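Local structure of Serine/threonine protein phosphatase Stp1 (Streptococcus agalactiae, 2PK0) at residues M6-I14 with L218-I226; D123-Y134 with L186-D197. The protein probably removes phosphate from phosphoserine and phosphothreonine of target proteins in bacterial signalling, as a magnesium-binding phosphatase of the PP2C family. All coordinates share one frame; numbering follows the deposited sequence.

Both contacts sit on the same five-stranded antiparallel sheet, their centres about 13 Å apart. Contact 1 lays helix 218-231 against the edge strand 6-13. Contact 2 pairs strands 125-130 and 191-195, which lie further across the sheet, with strand 238-245 between 6-13 and 191-195. The two meet at the first turn of the helix, where L218 CD1 of contact 1 packs at 3.7 Å on Y191 CE1 of contact 2. Towards the metal site they differ: D197 of contact 2 binds a magnesium ion directly and its side chain lies about 6 Å from a second one, whereas the D13 side chain of contact 1 stays about 12 Å from a bound magnesium.

Contact 1 of 2, residues M6-I14 with L218-I226; sequences MEISLLTDI and LDDKNQDLI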
loop_
_atom_site.group_PDB
_atom_site.type_symbol
_atom_site.label_atom_id
_atom_site.label_comp_id
_atom_site.label_asym_id
_atom_site.label_seq_id
_atom_site.Cartn_x
_atom_site.Cartn_y
_atom_site.Cartn_z
ATOM N N MET A 6 -16.693 8.753 -5.919
ATOM C CA MET A 6 -15.915 7.764 -5.204
ATOM C C MET A 6 -15.621 8.198 -3.792
ATOM O O MET A 6 -15.178 9.318 -3.575
ATOM C CB MET A 6 -14.611 7.500 -5.932
ATOM C CG MET A 6 -14.699 6.297 -6.812
ATOM S SD MET A 6 -13.213 6.116 -7.772
ATOM C CE MET A 6 -13.895 5.362 -9.249
ATOM N N GLU A 7 -15.847 7.302 -2.833
ATOM C CA GLU A 7 -15.638 7.635 -1.435
ATOM C C GLU A 7 -14.342 7.002 -0.967
ATOM O O GLU A 7 -14.128 5.799 -1.176
ATOM C CB GLU A 7 -16.812 7.169 -0.563
ATOM C CG GLU A 7 -16.772 7.762 0.818
ATOM C CD GLU A 7 -17.734 7.108 1.815
ATOM O OE1 GLU A 7 -18.542 6.235 1.405
ATOM O OE2 GLU A 7 -17.662 7.475 3.028
ATOM N N ILE A 8 -13.477 7.805 -0.343
ATOM C CA ILE A 8 -12.208 7.296 0.183
ATOM C C ILE A 8 -12.216 7.244 1.720
ATOM O O ILE A 8 -12.628 8.203 2.370
ATOM C CB ILE A 8 -11.037 8.186 -0.281
ATOM C CG1 ILE A 8 -10.950 8.228 -1.807
ATOM C CG2 ILE A 8 -9.696 7.723 0.308
ATOM C CD1 ILE A 8 -9.819 9.196 -2.319
ATOM N N SER A 9 -11.751 6.141 2.302
ATOM C CA SER A 9 -11.616 6.040 3.757
ATOM C C SER A 9 -10.200 5.598 4.177
ATOM O O SER A 9 -9.726 4.547 3.740
ATOM C CB SER A 9 -12.641 5.048 4.292
ATOM O OG SER A 9 -12.673 5.017 5.702
ATOM N N LEU A 10 -9.543 6.392 5.033
ATOM C CA LEU A 10 -8.193 6.074 5.515
ATOM C C LEU A 10 -8.225 5.719 6.998
ATOM O O LEU A 10 -8.926 6.358 7.762
ATOM C CB LEU A 10 -7.256 7.267 5.312
ATOM C CG LEU A 10 -7.057 7.904 3.927
ATOM C CD1 LEU A 10 -6.023 8.965 4.034
ATOM C CD2 LEU A 10 -6.630 6.929 2.858
ATOM N N LEU A 11 -7.479 4.697 7.410
ATOM C CA LEU A 11 -7.369 4.365 8.829
ATOM C C LEU A 11 -6.027 3.723 9.119
ATOM O O LEU A 11 -5.556 2.868 8.351
ATOM C CB LEU A 11 -8.494 3.409 9.298
ATOM C CG LEU A 11 -8.603 3.144 10.828
ATOM C CD1 LEU A 11 -8.808 4.448 11.620
ATOM C CD2 LEU A 11 -9.683 2.157 11.199
ATOM N N THR A 12 -5.413 4.125 10.226
ATOM C CA THR A 12 -4.252 3.402 10.723
ATOM C C THR A 12 -4.447 2.992 12.177
ATOM O O THR A 12 -5.133 3.681 12.932
ATOM C CB THR A 12 -2.916 4.183 10.553
ATOM O OG1 THR A 12 -1.838 3.323 10.932
ATOM C CG2 THR A 12 -2.873 5.436 11.426
ATOM N N ASP A 13 -3.859 1.857 12.547
ATOM C CA ASP A 13 -3.897 1.345 13.914
ATOM C C ASP A 13 -2.559 0.737 14.288
ATOM O O ASP A 13 -1.897 0.093 13.468
ATOM C CB ASP A 13 -4.996 0.296 14.098
ATOM C CG ASP A 13 -5.280 0.013 15.563
ATOM O OD1 ASP A 13 -6.176 0.665 16.131
ATOM O OD2 ASP A 13 -4.598 -0.836 16.166
ATOM N N ILE A 14 -2.187 0.921 15.547
ATOM C CA ILE A 14 -0.895 0.494 16.032
ATOM C C ILE A 14 -0.812 -1.027 16.096
ATOM O O ILE A 14 0.233 -1.587 15.790
ATOM C CB ILE A 14 -0.541 1.209 17.393
ATOM C CG1 ILE A 14 0.937 1.086 17.748
ATOM C CG2 ILE A 14 -1.420 0.741 18.564
ATOM C CD1 ILE A 14 1.330 2.051 18.842
ATOM N N LEU A 218 -18.445 3.266 4.988
ATOM C CA LEU A 218 -17.093 2.867 4.631
ATOM C C LEU A 218 -16.163 3.002 5.839
ATOM O O LEU A 218 -15.436 2.061 6.183
ATOM C CB LEU A 218 -16.582 3.719 3.475
ATOM C CG LEU A 218 -15.476 3.035 2.684
ATOM C CD1 LEU A 218 -16.002 1.710 2.103
ATOM C CD2 LEU A 218 -14.904 3.967 1.602
ATOM N N ASP A 219 -16.236 4.167 6.484
ATOM C CA ASP A 219 -15.551 4.439 7.740
ATOM C C ASP A 219 -15.808 3.379 8.843
ATOM O O ASP A 219 -14.856 2.987 9.538
ATOM C CB ASP A 219 -15.888 5.855 8.255
ATOM C CG ASP A 219 -15.090 6.973 7.550
ATOM O OD1 ASP A 219 -14.238 6.695 6.689
ATOM O OD2 ASP A 219 -15.315 8.159 7.865
ATOM N N ASP A 220 -17.059 2.911 8.997
ATOM C CA ASP A 220 -17.360 1.837 9.973
ATOM C C ASP A 220 -16.750 0.501 9.545
ATOM O O ASP A 220 -16.321 -0.292 10.394
ATOM C CB ASP A 220 -18.868 1.623 10.194
ATOM C CG ASP A 220 -19.505 2.651 11.141
ATOM O OD1 ASP A 220 -18.798 3.558 11.628
ATOM O OD2 ASP A 220 -20.736 2.546 11.388
ATOM N N LYS A 221 -16.736 0.250 8.235
ATOM C CA LYS A 221 -16.173 -0.978 7.689
ATOM C C LYS A 221 -14.661 -1.037 7.895
ATOM O O LYS A 221 -14.118 -2.096 8.220
ATOM C CB LYS A 221 -16.506 -1.117 6.201
ATOM C CG LYS A 221 -17.919 -1.615 5.896
ATOM C CD LYS A 221 -18.384 -1.088 4.540
ATOM C CE LYS A 221 -19.676 -1.738 4.087
ATOM N NZ LYS A 221 -19.893 -1.488 2.638
ATOM N N ASN A 222 -13.997 0.107 7.729
ATOM C CA ASN A 222 -12.565 0.199 7.920
ATOM C C ASN A 222 -12.226 -0.044 9.379
ATOM O O ASN A 222 -11.243 -0.714 9.682
ATOM C CB ASN A 222 -12.069 1.573 7.477
ATOM C CG ASN A 222 -10.699 1.528 6.793
ATOM O OD1 ASN A 222 -9.907 0.601 6.994
ATOM N ND2 ASN A 222 -10.418 2.549 5.986
ATOM N N GLN A 223 -13.062 0.474 10.277
ATOM C CA GLN A 223 -12.929 0.234 11.717
ATOM C C GLN A 223 -13.104 -1.247 12.045
ATOM O O GLN A 223 -12.357 -1.799 12.843
ATOM C CB GLN A 223 -13.917 1.107 12.519
ATOM C CG GLN A 223 -13.697 1.108 14.035
ATOM C CD GLN A 223 -12.231 1.313 14.418
ATOM O OE1 GLN A 223 -11.555 0.379 14.888
ATOM N NE2 GLN A 223 -11.722 2.540 14.201
ATOM N N ASP A 224 -14.061 -1.894 11.385
ATOM C CA ASP A 224 -14.289 -3.331 11.554
ATOM C C ASP A 224 -13.137 -4.186 11.065
ATOM O O ASP A 224 -12.902 -5.257 11.592
ATOM C CB ASP A 224 -15.548 -3.770 10.805
ATOM C CG ASP A 224 -16.824 -3.363 11.502
ATOM O OD1 ASP A 224 -16.768 -2.840 12.631
ATOM O OD2 ASP A 224 -17.894 -3.584 10.914
ATOM N N LEU A 225 -12.439 -3.716 10.044
ATOM C CA LEU A 225 -11.279 -4.409 9.501
ATOM C C LEU A 225 -10.119 -4.432 10.494
ATOM O O LEU A 225 -9.471 -5.467 10.656
ATOM C CB LEU A 225 -10.825 -3.763 8.191
ATOM C CG LEU A 225 -11.610 -4.044 6.907
ATOM C CD1 LEU A 225 -10.979 -3.301 5.733
ATOM C CD2 LEU A 225 -11.639 -5.516 6.600
ATOM N N ILE A 226 -9.865 -3.310 11.171
ATOM C CA ILE A 226 -8.726 -3.279 12.082
ATOM C C ILE A 226 -9.050 -3.946 13.418
ATOM O O ILE A 226 -8.165 -4.537 14.049
ATOM C CB ILE A 226 -8.052 -1.857 12.222
ATOM C CG1 ILE A 226 -8.887 -0.912 13.071
ATOM C CG2 ILE A 226 -7.770 -1.225 10.846
ATOM C CD1 ILE A 226 -8.564 -0.934 14.533
HETATM O O HOH W 1 -18.133 6.420 5.479
#
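S9 reaches from the strand to the first turn of the helix, its OG placed anti to the backbone N (chi1 -173°) and directed at D219 OD1. The serine is the donor in this bond, but its 2.5 Å length is doubtful at this resolution. From the next helical turn N222 ND2 points almost straight at S9 OG, but across 3.4 Å the bond is weak. To one side of S9, E7 and L218 run past each other in opposite directions, E7 OE1 lying 3.8 Å from L218 CB. A water bridges here, donating to E7 OE2 and accepting from D219 N at the start of the helix. On the other side L11 sets its CD2 branch against the helix, 3.6 Å from Q223 NE2 and 3.7 Å from I226 CG1. Beyond it D13 crosses I226 at about a right angle, D13 CB 3.8 Å from I226 CD1, while D13 OD2 turns to G15 N. N222 also touches V240 and L242 of the neighbouring strand. With the axes 8.2 Å apart and 31° from parallel, this is a helix packed along a sheet face, one outer layer of the PP2C alpha-beta-beta-alpha sandwich.

Contact 2 of 2, residues D123-Y134 with L186-D197; sequences DSRIGIVRQGEY and LEEGDYLVVNSD. With MG (magnesium ion), chain F.
Two adjacent antiparallel strands of the PP2C beta sandwich, 125-130 and 191-195, pair here and lead at one end into the magnesium site. R125 with N195, G127 with V193 and V129 with Y191 are the hydrogen-bonded pairs, each joined by two backbone bonds. I126 and I128 share a face with L192, whose CD1 lies 3.7 Å from I126 CG2. On the other face V129 CG2 meets V193 CG2 at 4.0 Å, and the Y134 ring lies over G127, where there is no side chain, with its edge to V193.

At the far end the R130 chain runs out straight and then bends at chi3 (-57°), which turns its guanidinium side-on to D190: NE bonds to OD1 at 2.8 Å and NH2 to OD2 at 2.6 Å, both oxygens near the guanidinium plane. D190 OD2 also accepts from E187 N, which arrives from the opposite face of the carboxylate. The E187 carboxylate stacks over the guanidinium, the planes 23° apart; R130 NH1 is 3.7 Å from E187 OE2, a long salt bridge resting on charge alone.

Towards the metal, D123 OD2 lies 3.1 Å from D197 OD2, two acceptors with no hydrogen bond between them, the carboxylate planes 57° apart. D41 and D236 complete the protein ligands of this magnesium ion, to which D197 gives OD1 at 2.1 Å, while D197 OD2 accepts from a water on the same metal.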
loop_
_atom_site.group_PDB
_atom_site.type_symbol
_atom_site.label_atom_id
_atom_site.label_comp_id
_atom_site.label_asym_id
_atom_site.label_seq_id
_atom_site.Cartn_x
_atom_site.Cartn_y
_atom_site.Cartn_z
ATOM N N ASP A 123 5.814 -5.482 0.458
ATOM C CA ASP A 123 4.808 -6.505 0.743
ATOM C C ASP A 123 3.465 -5.919 1.185
ATOM O O ASP A 123 2.610 -6.615 1.734
ATOM C CB ASP A 123 5.319 -7.528 1.772
ATOM C CG ASP A 123 5.688 -6.901 3.106
ATOM O OD1 ASP A 123 5.745 -5.650 3.201
ATOM O OD2 ASP A 123 5.929 -7.668 4.072
ATOM N N SER A 124 3.287 -4.629 0.955
ATOM C CA SER A 124 1.974 -4.030 1.084
ATOM C C SER A 124 1.117 -4.507 -0.095
ATOM O O SER A 124 1.633 -5.028 -1.084
ATOM C CB SER A 124 2.085 -2.511 1.115
ATOM O OG SER A 124 2.655 -2.055 2.322
ATOM N N ARG A 125 -0.195 -4.393 0.010
ATOM C CA ARG A 125 -1.031 -4.989 -1.013
ATOM C C ARG A 125 -2.117 -4.073 -1.504
ATOM O O ARG A 125 -2.502 -3.114 -0.818
ATOM C CB ARG A 125 -1.668 -6.262 -0.504
ATOM C CG ARG A 125 -0.681 -7.308 -0.135
ATOM C CD ARG A 125 -1.303 -8.634 -0.205
ATOM N NE ARG A 125 -0.330 -9.658 0.111
ATOM C CZ ARG A 125 -0.663 -10.835 0.609
ATOM N NH1 ARG A 125 -1.941 -11.090 0.839
ATOM N NH2 ARG A 125 0.275 -11.729 0.901
ATOM N N ILE A 126 -2.575 -4.371 -2.723
ATOM C CA ILE A 126 -3.711 -3.717 -3.349
ATOM C C ILE A 126 -4.630 -4.789 -3.908
ATOM O O ILE A 126 -4.175 -5.701 -4.622
ATOM C CB ILE A 126 -3.283 -2.826 -4.505
ATOM C CG1 ILE A 126 -2.331 -1.737 -4.019
ATOM C CG2 ILE A 126 -4.486 -2.207 -5.185
ATOM C CD1 ILE A 126 -1.711 -0.989 -5.151
ATOM N N GLY A 127 -5.916 -4.690 -3.577
ATOM C CA GLY A 127 -6.893 -5.605 -4.122
ATOM C C GLY A 127 -8.196 -4.949 -4.526
ATOM O O GLY A 127 -8.483 -3.826 -4.140
ATOM N N ILE A 128 -8.988 -5.655 -5.311
ATOM C CA ILE A 128 -10.324 -5.193 -5.628
ATOM C C ILE A 128 -11.304 -6.211 -5.101
ATOM O O ILE A 128 -11.109 -7.411 -5.266
ATOM C CB ILE A 128 -10.541 -5.002 -7.156
ATOM C CG1 ILE A 128 -9.782 -3.780 -7.661
ATOM C CG2 ILE A 128 -12.028 -4.842 -7.501
ATOM C CD1 ILE A 128 -9.640 -3.777 -9.136
ATOM N N VAL A 129 -12.336 -5.728 -4.430
ATOM C CA VAL A 129 -13.455 -6.578 -4.051
ATOM C C VAL A 129 -14.661 -6.316 -4.962
ATOM O O VAL A 129 -15.185 -5.204 -5.005
ATOM C CB VAL A 129 -13.793 -6.387 -2.568
ATOM C CG1 VAL A 129 -15.075 -7.141 -2.188
ATOM C CG2 VAL A 129 -12.599 -6.825 -1.721
ATOM N N ARG A 130 -15.069 -7.337 -5.708
ATOM C CA ARG A 130 -16.214 -7.252 -6.647
ATOM C C ARG A 130 -17.125 -8.447 -6.437
ATOM O O ARG A 130 -16.640 -9.584 -6.357
ATOM C CB ARG A 130 -15.716 -7.257 -8.097
ATOM C CG ARG A 130 -16.769 -7.136 -9.190
ATOM C CD ARG A 130 -16.096 -6.927 -10.553
ATOM N NE ARG A 130 -15.230 -5.749 -10.516
ATOM C CZ ARG A 130 -14.108 -5.584 -11.220
ATOM N NH1 ARG A 130 -13.675 -6.532 -12.044
ATOM N NH2 ARG A 130 -13.405 -4.464 -11.077
ATOM N N GLN A 131 -18.430 -8.194 -6.354
ATOM C CA GLN A 131 -19.437 -9.251 -6.192
ATOM C C GLN A 131 -19.029 -10.274 -5.129
ATOM O O GLN A 131 -19.028 -11.475 -5.378
ATOM C CB GLN A 131 -19.721 -9.953 -7.531
ATOM C CG GLN A 131 -20.243 -9.050 -8.655
ATOM C CD GLN A 131 -21.692 -8.607 -8.454
ATOM O OE1 GLN A 131 -22.588 -9.437 -8.282
ATOM N NE2 GLN A 131 -21.924 -7.294 -8.482
ATOM N N GLY A 132 -18.624 -9.776 -3.965
ATOM C CA GLY A 132 -18.146 -10.611 -2.857
ATOM C C GLY A 132 -16.797 -11.284 -3.007
ATOM O O GLY A 132 -16.470 -12.159 -2.227
ATOM N N GLU A 133 -16.001 -10.900 -3.995
ATOM C CA GLU A 133 -14.735 -11.611 -4.222
ATOM C C GLU A 133 -13.511 -10.704 -4.229
ATOM O O GLU A 133 -13.539 -9.677 -4.896
ATOM C CB GLU A 133 -14.780 -12.392 -5.532
ATOM C CG GLU A 133 -13.538 -13.237 -5.745
ATOM C CD GLU A 133 -13.552 -14.010 -7.035
ATOM O OE1 GLU A 133 -14.604 -14.045 -7.713
ATOM O OE2 GLU A 133 -12.495 -14.583 -7.367
ATOM N N TYR A 134 -12.442 -11.093 -3.519
ATOM C CA TYR A 134 -11.180 -10.322 -3.495
ATOM C C TYR A 134 -10.237 -10.705 -4.620
ATOM O O TYR A 134 -9.812 -11.843 -4.719
ATOM C CB TYR A 134 -10.464 -10.523 -2.159
ATOM C CG TYR A 134 -9.174 -9.745 -1.962
ATOM C CD1 TYR A 134 -9.184 -8.498 -1.339
ATOM C CD2 TYR A 134 -7.939 -10.263 -2.365
ATOM C CE1 TYR A 134 -8.018 -7.789 -1.131
ATOM C CE2 TYR A 134 -6.753 -9.555 -2.167
ATOM C CZ TYR A 134 -6.797 -8.326 -1.544
ATOM O OH TYR A 134 -5.643 -7.611 -1.341
ATOM N N LEU A 186 -12.096 0.425 -12.430
ATOM C CA LEU A 186 -12.986 0.167 -11.298
ATOM C C LEU A 186 -14.447 0.199 -11.751
ATOM O O LEU A 186 -14.881 1.154 -12.398
ATOM C CB LEU A 186 -12.756 1.191 -10.175
ATOM C CG LEU A 186 -11.897 0.828 -8.946
ATOM C CD1 LEU A 186 -10.709 -0.075 -9.274
ATOM C CD2 LEU A 186 -11.436 2.090 -8.208
ATOM N N GLU A 187 -15.197 -0.849 -11.420
ATOM C CA GLU A 187 -16.621 -0.935 -11.754
ATOM C C GLU A 187 -17.495 -0.406 -10.617
ATOM O O GLU A 187 -17.032 -0.267 -9.490
ATOM C CB GLU A 187 -16.989 -2.381 -12.090
ATOM C CG GLU A 187 -16.887 -2.695 -13.581
ATOM C CD GLU A 187 -16.444 -4.111 -13.873
ATOM O OE1 GLU A 187 -17.205 -5.066 -13.580
ATOM O OE2 GLU A 187 -15.323 -4.254 -14.406
ATOM N N GLU A 188 -18.753 -0.099 -10.918
ATOM C CA GLU A 188 -19.697 0.371 -9.904
ATOM C C GLU A 188 -19.912 -0.690 -8.834
ATOM O O GLU A 188 -20.183 -1.840 -9.148
ATOM C CB GLU A 188 -21.035 0.748 -10.551
ATOM C CG GLU A 188 -21.097 2.192 -11.036
ATOM C CD GLU A 188 -22.325 2.494 -11.899
ATOM O OE1 GLU A 188 -23.263 1.666 -11.937
ATOM O OE2 GLU A 188 -22.351 3.569 -12.541
ATOM N N GLY A 189 -19.756 -0.307 -7.574
ATOM C CA GLY A 189 -19.889 -1.254 -6.471
ATOM C C GLY A 189 -18.597 -1.888 -5.973
ATOM O O GLY A 189 -18.609 -2.585 -4.951
ATOM N N ASP A 190 -17.491 -1.652 -6.692
ATOM C CA ASP A 190 -16.167 -2.175 -6.318
ATOM C C ASP A 190 -15.647 -1.531 -5.042
ATOM O O ASP A 190 -16.089 -0.449 -4.652
ATOM C CB ASP A 190 -15.136 -1.906 -7.422
ATOM C CG ASP A 190 -15.232 -2.874 -8.593
ATOM O OD1 ASP A 190 -15.963 -3.876 -8.505
ATOM O OD2 ASP A 190 -14.552 -2.642 -9.612
ATOM N N TYR A 191 -14.713 -2.211 -4.391
ATOM C CA TYR A 191 -13.946 -1.629 -3.302
ATOM C C TYR A 191 -12.489 -1.837 -3.655
ATOM O O TYR A 191 -12.050 -2.980 -3.810
ATOM C CB TYR A 191 -14.211 -2.334 -1.967
ATOM C CG TYR A 191 -15.624 -2.215 -1.412
ATOM C CD1 TYR A 191 -15.967 -1.192 -0.546
ATOM C CD2 TYR A 191 -16.601 -3.146 -1.739
ATOM C CE1 TYR A 191 -17.235 -1.079 -0.039
ATOM C CE2 TYR A 191 -17.885 -3.046 -1.231
ATOM C CZ TYR A 191 -18.197 -2.004 -0.388
ATOM O OH TYR A 191 -19.474 -1.897 0.115
ATOM N N LEU A 192 -11.745 -0.748 -3.816
ATOM C CA LEU A 192 -10.298 -0.842 -3.852
ATOM C C LEU A 192 -9.868 -0.996 -2.413
ATOM O O LEU A 192 -10.349 -0.256 -1.539
ATOM C CB LEU A 192 -9.660 0.430 -4.423
ATOM C CG LEU A 192 -8.149 0.335 -4.694
ATOM C CD1 LEU A 192 -7.846 -0.756 -5.719
ATOM C CD2 LEU A 192 -7.612 1.659 -5.151
ATOM N N VAL A 193 -8.974 -1.955 -2.152
ATOM C CA VAL A 193 -8.468 -2.165 -0.817
ATOM C C VAL A 193 -6.946 -2.042 -0.814
ATOM O O VAL A 193 -6.238 -2.904 -1.312
ATOM C CB VAL A 193 -8.882 -3.540 -0.265
ATOM C CG1 VAL A 193 -8.431 -3.707 1.211
ATOM C CG2 VAL A 193 -10.382 -3.743 -0.380
ATOM N N VAL A 194 -6.440 -0.955 -0.259
ATOM C CA VAL A 194 -5.006 -0.774 -0.166
ATOM C C VAL A 194 -4.592 -0.997 1.290
ATOM O O VAL A 194 -5.110 -0.339 2.188
ATOM C CB VAL A 194 -4.599 0.646 -0.632
ATOM C CG1 VAL A 194 -3.095 0.782 -0.641
ATOM C CG2 VAL A 194 -5.157 0.947 -2.020
ATOM N N ASN A 195 -3.673 -1.927 1.531
ATOM C CA ASN A 195 -3.272 -2.223 2.908
ATOM C C ASN A 195 -1.794 -2.627 3.144
ATOM O O ASN A 195 -1.093 -3.096 2.239
ATOM C CB ASN A 195 -4.202 -3.263 3.522
ATOM C CG ASN A 195 -4.117 -4.578 2.823
ATOM O OD1 ASN A 195 -3.354 -5.451 3.219
ATOM N ND2 ASN A 195 -4.882 -4.731 1.763
ATOM N N SER A 196 -1.343 -2.459 4.383
ATOM C CA SER A 196 -0.018 -2.911 4.791
ATOM C C SER A 196 -0.217 -4.339 5.229
ATOM O O SER A 196 -1.364 -4.769 5.376
ATOM C CB SER A 196 0.511 -2.079 5.957
ATOM O OG SER A 196 -0.354 -2.176 7.073
ATOM N N ASP A 197 0.872 -5.070 5.471
ATOM C CA ASP A 197 0.764 -6.506 5.704
ATOM C C ASP A 197 -0.000 -6.871 6.976
ATOM O O ASP A 197 -0.516 -7.977 7.084
ATOM C CB ASP A 197 2.128 -7.222 5.634
ATOM C CG ASP A 197 3.190 -6.613 6.567
ATOM O OD1 ASP A 197 2.933 -5.552 7.173
ATOM O OD2 ASP A 197 4.303 -7.180 6.700
HETATM MG MG MG F . 4.033 -4.374 8.457
HETATM O O HOH W 2 3.210 -4.048 4.655
HETATM O O HOH W 3 -17.914 -5.116 -4.531
HETATM O O HOH W 4 5.834 -5.508 8.098
HETATM O O HOH W 5 5.502 -3.297 9.674
HETATM O O HOH W 6 2.733 -2.695 8.856
#